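Long-range contact in protein toll (Drosophila melanogaster, PDB 4LXR), which serves as the cell-surface receptor for cleaved Spätzle, triggering Toll signalling in embryonic dorsal-ventral patterning and antifungal defence: residues K603-Y615 / I621-P635. Numbering follows the deposited sequence.
Sequences KCPRGCNCHVRTY and INCHSGNLTHVPRLP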
# COMPACT_ATOMS: atom_id res chain seq x y z
N LYS A 603 51.28 -21.58 -1.07
CA LYS A 603 49.84 -21.67 -0.80
C LYS A 603 49.41 -23.06 -0.32
O LYS A 603 50.17 -23.75 0.35
CB LYS A 603 49.03 -21.21 -2.01
CG LYS A 603 49.22 -19.74 -2.30
CD LYS A 603 48.16 -19.22 -3.25
CE LYS A 603 48.27 -17.72 -3.42
NZ LYS A 603 47.15 -17.19 -4.24
N CYS A 604 48.18 -23.48 -0.65
CA CYS A 604 47.63 -24.71 -0.08
C CYS A 604 48.24 -26.00 -0.66
O CYS A 604 48.19 -26.22 -1.87
CB CYS A 604 46.10 -24.75 -0.20
SG CYS A 604 45.30 -25.94 0.94
N PRO A 605 48.79 -26.86 0.21
CA PRO A 605 49.41 -28.13 -0.18
C PRO A 605 48.46 -29.03 -0.97
O PRO A 605 47.25 -28.96 -0.76
CB PRO A 605 49.77 -28.78 1.16
CG PRO A 605 49.85 -27.65 2.12
CD PRO A 605 48.84 -26.65 1.67
N ARG A 606 49.02 -29.88 -1.83
CA ARG A 606 48.25 -30.66 -2.82
C ARG A 606 46.93 -31.26 -2.36
O ARG A 606 45.86 -30.79 -2.75
CB ARG A 606 49.13 -31.75 -3.45
CG ARG A 606 50.02 -31.24 -4.59
CD ARG A 606 50.77 -32.37 -5.27
NE ARG A 606 51.48 -31.91 -6.47
CZ ARG A 606 52.27 -32.68 -7.22
NH1 ARG A 606 52.45 -33.95 -6.90
NH2 ARG A 606 52.87 -32.17 -8.28
N GLY A 607 46.99 -32.31 -1.54
CA GLY A 607 45.79 -32.99 -1.10
C GLY A 607 45.22 -32.41 0.18
O GLY A 607 44.64 -33.13 1.00
N CYS A 608 45.40 -31.11 0.36
CA CYS A 608 44.94 -30.43 1.57
C CYS A 608 43.94 -29.35 1.19
O CYS A 608 43.99 -28.79 0.09
CB CYS A 608 46.12 -29.81 2.33
SG CYS A 608 47.45 -30.95 2.84
N ASN A 609 43.02 -29.07 2.10
CA ASN A 609 42.18 -27.88 1.96
C ASN A 609 42.56 -26.90 3.07
O ASN A 609 42.92 -27.31 4.18
CB ASN A 609 40.69 -28.24 2.01
CG ASN A 609 40.27 -28.83 3.35
OD1 ASN A 609 39.88 -28.10 4.26
ND2 ASN A 609 40.35 -30.14 3.47
N CYS A 610 42.50 -25.61 2.74
CA CYS A 610 42.98 -24.56 3.63
C CYS A 610 42.03 -23.37 3.59
O CYS A 610 41.53 -23.02 2.53
CB CYS A 610 44.39 -24.10 3.23
SG CYS A 610 45.59 -25.43 2.91
N HIS A 611 41.78 -22.75 4.73
CA HIS A 611 40.96 -21.54 4.73
C HIS A 611 41.40 -20.59 5.83
O HIS A 611 42.22 -20.95 6.68
CB HIS A 611 39.47 -21.87 4.90
CG HIS A 611 39.16 -22.57 6.19
ND1 HIS A 611 39.07 -23.94 6.30
CD2 HIS A 611 38.92 -22.08 7.44
CE1 HIS A 611 38.79 -24.26 7.55
NE2 HIS A 611 38.69 -23.15 8.26
N VAL A 612 40.84 -19.39 5.79
CA VAL A 612 41.14 -18.35 6.75
C VAL A 612 39.87 -17.99 7.52
O VAL A 612 38.80 -17.85 6.93
CB VAL A 612 41.70 -17.09 6.05
CG1 VAL A 612 41.60 -15.87 6.94
CG2 VAL A 612 43.14 -17.32 5.63
N ARG A 613 40.01 -17.85 8.83
CA ARG A 613 38.90 -17.52 9.69
C ARG A 613 39.20 -16.13 10.26
O ARG A 613 40.12 -15.98 11.05
CB ARG A 613 38.82 -18.54 10.83
CG ARG A 613 37.56 -18.50 11.66
CD ARG A 613 37.79 -19.19 13.00
NE ARG A 613 38.34 -20.53 12.85
CZ ARG A 613 39.41 -20.98 13.49
NH1 ARG A 613 40.05 -20.20 14.34
NH2 ARG A 613 39.83 -22.22 13.30
N THR A 614 38.45 -15.12 9.84
CA THR A 614 38.79 -13.76 10.25
C THR A 614 38.45 -13.45 11.71
O THR A 614 39.07 -12.57 12.31
CB THR A 614 38.15 -12.69 9.34
OG1 THR A 614 36.82 -13.08 9.00
CG2 THR A 614 38.97 -12.52 8.06
N TYR A 615 37.48 -14.16 12.27
CA TYR A 615 37.06 -13.90 13.65
C TYR A 615 38.24 -13.92 14.63
O TYR A 615 38.33 -13.08 15.52
CB TYR A 615 35.96 -14.86 14.10
CG TYR A 615 35.77 -14.88 15.61
CD1 TYR A 615 35.04 -13.88 16.24
CD2 TYR A 615 36.33 -15.89 16.39
CE1 TYR A 615 34.87 -13.88 17.61
CE2 TYR A 615 36.17 -15.89 17.77
CZ TYR A 615 35.43 -14.89 18.38
OH TYR A 615 35.25 -14.89 19.75
N ILE A 621 44.95 -25.11 8.12
CA ILE A 621 45.40 -26.06 7.12
C ILE A 621 44.99 -27.48 7.48
O ILE A 621 45.50 -28.05 8.45
CB ILE A 621 46.92 -26.01 6.94
CG1 ILE A 621 47.36 -24.62 6.50
CG2 ILE A 621 47.37 -27.06 5.94
CD1 ILE A 621 48.86 -24.47 6.46
N ASN A 622 44.07 -28.04 6.70
CA ASN A 622 43.58 -29.39 6.88
C ASN A 622 44.18 -30.36 5.85
O ASN A 622 43.98 -30.19 4.65
CB ASN A 622 42.05 -29.42 6.75
CG ASN A 622 41.35 -28.58 7.80
OD1 ASN A 622 41.64 -28.68 8.99
ND2 ASN A 622 40.41 -27.74 7.37
N CYS A 623 44.90 -31.38 6.31
CA CYS A 623 45.36 -32.44 5.39
C CYS A 623 44.94 -33.81 5.90
O CYS A 623 45.55 -34.35 6.82
CB CYS A 623 46.87 -32.41 5.21
SG CYS A 623 47.59 -30.82 4.87
N HIS A 624 43.91 -34.38 5.29
CA HIS A 624 43.32 -35.61 5.79
C HIS A 624 43.18 -36.71 4.74
O HIS A 624 42.21 -37.47 4.75
CB HIS A 624 41.98 -35.31 6.46
CG HIS A 624 42.09 -34.30 7.56
ND1 HIS A 624 41.63 -33.01 7.43
CD2 HIS A 624 42.65 -34.38 8.78
CE1 HIS A 624 41.88 -32.35 8.54
NE2 HIS A 624 42.50 -33.16 9.38
N SER A 625 44.17 -36.80 3.86
CA SER A 625 44.22 -37.87 2.89
C SER A 625 44.53 -39.20 3.58
O SER A 625 44.28 -40.27 3.02
CB SER A 625 45.26 -37.57 1.81
OG SER A 625 45.01 -36.31 1.20
N GLY A 626 45.07 -39.14 4.79
CA GLY A 626 45.33 -40.33 5.60
C GLY A 626 46.54 -41.14 5.18
O GLY A 626 46.74 -42.26 5.65
N ASN A 627 47.37 -40.57 4.32
CA ASN A 627 48.48 -41.30 3.71
C ASN A 627 49.82 -40.58 3.83
O ASN A 627 50.80 -40.99 3.22
CB ASN A 627 48.18 -41.54 2.23
CG ASN A 627 47.99 -40.24 1.45
OD1 ASN A 627 47.80 -39.17 2.04
ND2 ASN A 627 48.04 -40.33 0.12
N LEU A 628 49.87 -39.49 4.59
CA LEU A 628 51.09 -38.70 4.66
C LEU A 628 52.12 -39.29 5.62
O LEU A 628 51.78 -39.68 6.75
CB LEU A 628 50.80 -37.24 5.02
CG LEU A 628 49.93 -36.46 4.03
CD1 LEU A 628 49.93 -34.98 4.37
CD2 LEU A 628 50.36 -36.70 2.59
N THR A 629 53.36 -39.36 5.16
CA THR A 629 54.47 -39.80 5.99
C THR A 629 55.28 -38.59 6.46
O THR A 629 55.99 -38.66 7.47
CB THR A 629 55.37 -40.81 5.26
OG1 THR A 629 55.88 -40.22 4.06
CG2 THR A 629 54.58 -42.06 4.89
N HIS A 630 55.15 -37.49 5.74
CA HIS A 630 55.84 -36.25 6.09
C HIS A 630 54.90 -35.06 6.04
O HIS A 630 53.87 -35.09 5.37
CB HIS A 630 57.01 -36.01 5.14
CG HIS A 630 58.10 -37.02 5.25
ND1 HIS A 630 58.25 -38.07 4.37
CD2 HIS A 630 59.11 -37.15 6.15
CE1 HIS A 630 59.29 -38.79 4.71
NE2 HIS A 630 59.83 -38.26 5.79
N VAL A 631 55.27 -34.00 6.76
CA VAL A 631 54.56 -32.74 6.70
C VAL A 631 54.84 -32.08 5.36
O VAL A 631 56.00 -31.79 5.04
CB VAL A 631 54.99 -31.80 7.83
CG1 VAL A 631 54.37 -30.41 7.63
CG2 VAL A 631 54.59 -32.38 9.19
N PRO A 632 53.79 -31.84 4.56
CA PRO A 632 53.98 -31.26 3.23
C PRO A 632 54.38 -29.79 3.31
O PRO A 632 54.22 -29.17 4.36
CB PRO A 632 52.61 -31.40 2.58
CG PRO A 632 51.66 -31.37 3.72
CD PRO A 632 52.37 -32.07 4.86
N ARG A 633 54.91 -29.27 2.21
CA ARG A 633 55.25 -27.85 2.05
C ARG A 633 54.10 -26.93 2.46
O ARG A 633 53.01 -27.00 1.88
CB ARG A 633 55.60 -27.57 0.60
CG ARG A 633 56.64 -28.51 0.01
CD ARG A 633 56.94 -28.14 -1.44
NE ARG A 633 58.21 -28.70 -1.90
CZ ARG A 633 58.72 -28.50 -3.11
NH1 ARG A 633 58.06 -27.77 -4.00
NH2 ARG A 633 59.88 -29.05 -3.44
N LEU A 634 54.35 -26.06 3.44
CA LEU A 634 53.30 -25.18 3.98
C LEU A 634 53.42 -23.75 3.47
O LEU A 634 54.52 -23.27 3.21
CB LEU A 634 53.32 -25.20 5.52
CG LEU A 634 53.05 -26.55 6.18
CD1 LEU A 634 53.01 -26.45 7.73
CD2 LEU A 634 51.76 -27.16 5.66
N PRO A 635 52.28 -23.06 3.32
CA PRO A 635 52.30 -21.65 2.91
C PRO A 635 52.75 -20.76 4.05
O PRO A 635 52.53 -21.10 5.20
CB PRO A 635 50.83 -21.36 2.59
CG PRO A 635 50.06 -22.32 3.43
CD PRO A 635 50.90 -23.57 3.49
O HOH W 1 39.93 -32.09 5.84
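Asn-609 and Asn-622 form a hydrogen-bonded pair of an antiparallel hairpin, joined by two backbone bonds; their side chains lie side by side on one face of the hairpin, and their carboxamides are bonded as well. The Asn-622 amide donates through ND2 to OD1 of Asn-609 (3.2 Å, N-H...O 166°). The two amide planes nevertheless stand 48° apart, with the donor tilted out of the acceptor's carbonyl plane. A chi1 of 64° sets the Asn-609 carboxamide between its own N and carbonyl carbon, over CB of Asn-622. Its ND2 donates to a water (3.1 Å) at the edge of the His-624 ring, while the His-611 ring brings CE1 to 3.8 Å from Asn-622 ND2. With an alanine at this position, Asn-609 OD1 would probably lose its side-chain donor, and its carboxamide would be freer to turn.

Cys-610 and Ile-621 occupy the other face, where SG meets the branch methyl CG2 at 3.9 Å; that sulfur is bonded to Cys-604. Next to the Asn pair, Cys-608 SG joins Cys-623 SG at 2.0 Å. The compact, apolar ring of Pro-605 lies against the 632-635 backbone: CG approaches Arg-633 O at 3.2 Å and also meets Leu-634 CD2, CB rests on Pro-632 CG (4.1 Å), and CD meets Pro-635, whose ring it crosses nearly at right angles. Two disulfides beside a short hairpin mark this cysteine-rich LRRNT cap: covalent links and backbone bonds fix the hairpin, while prolines and Ile-621 pack beside them.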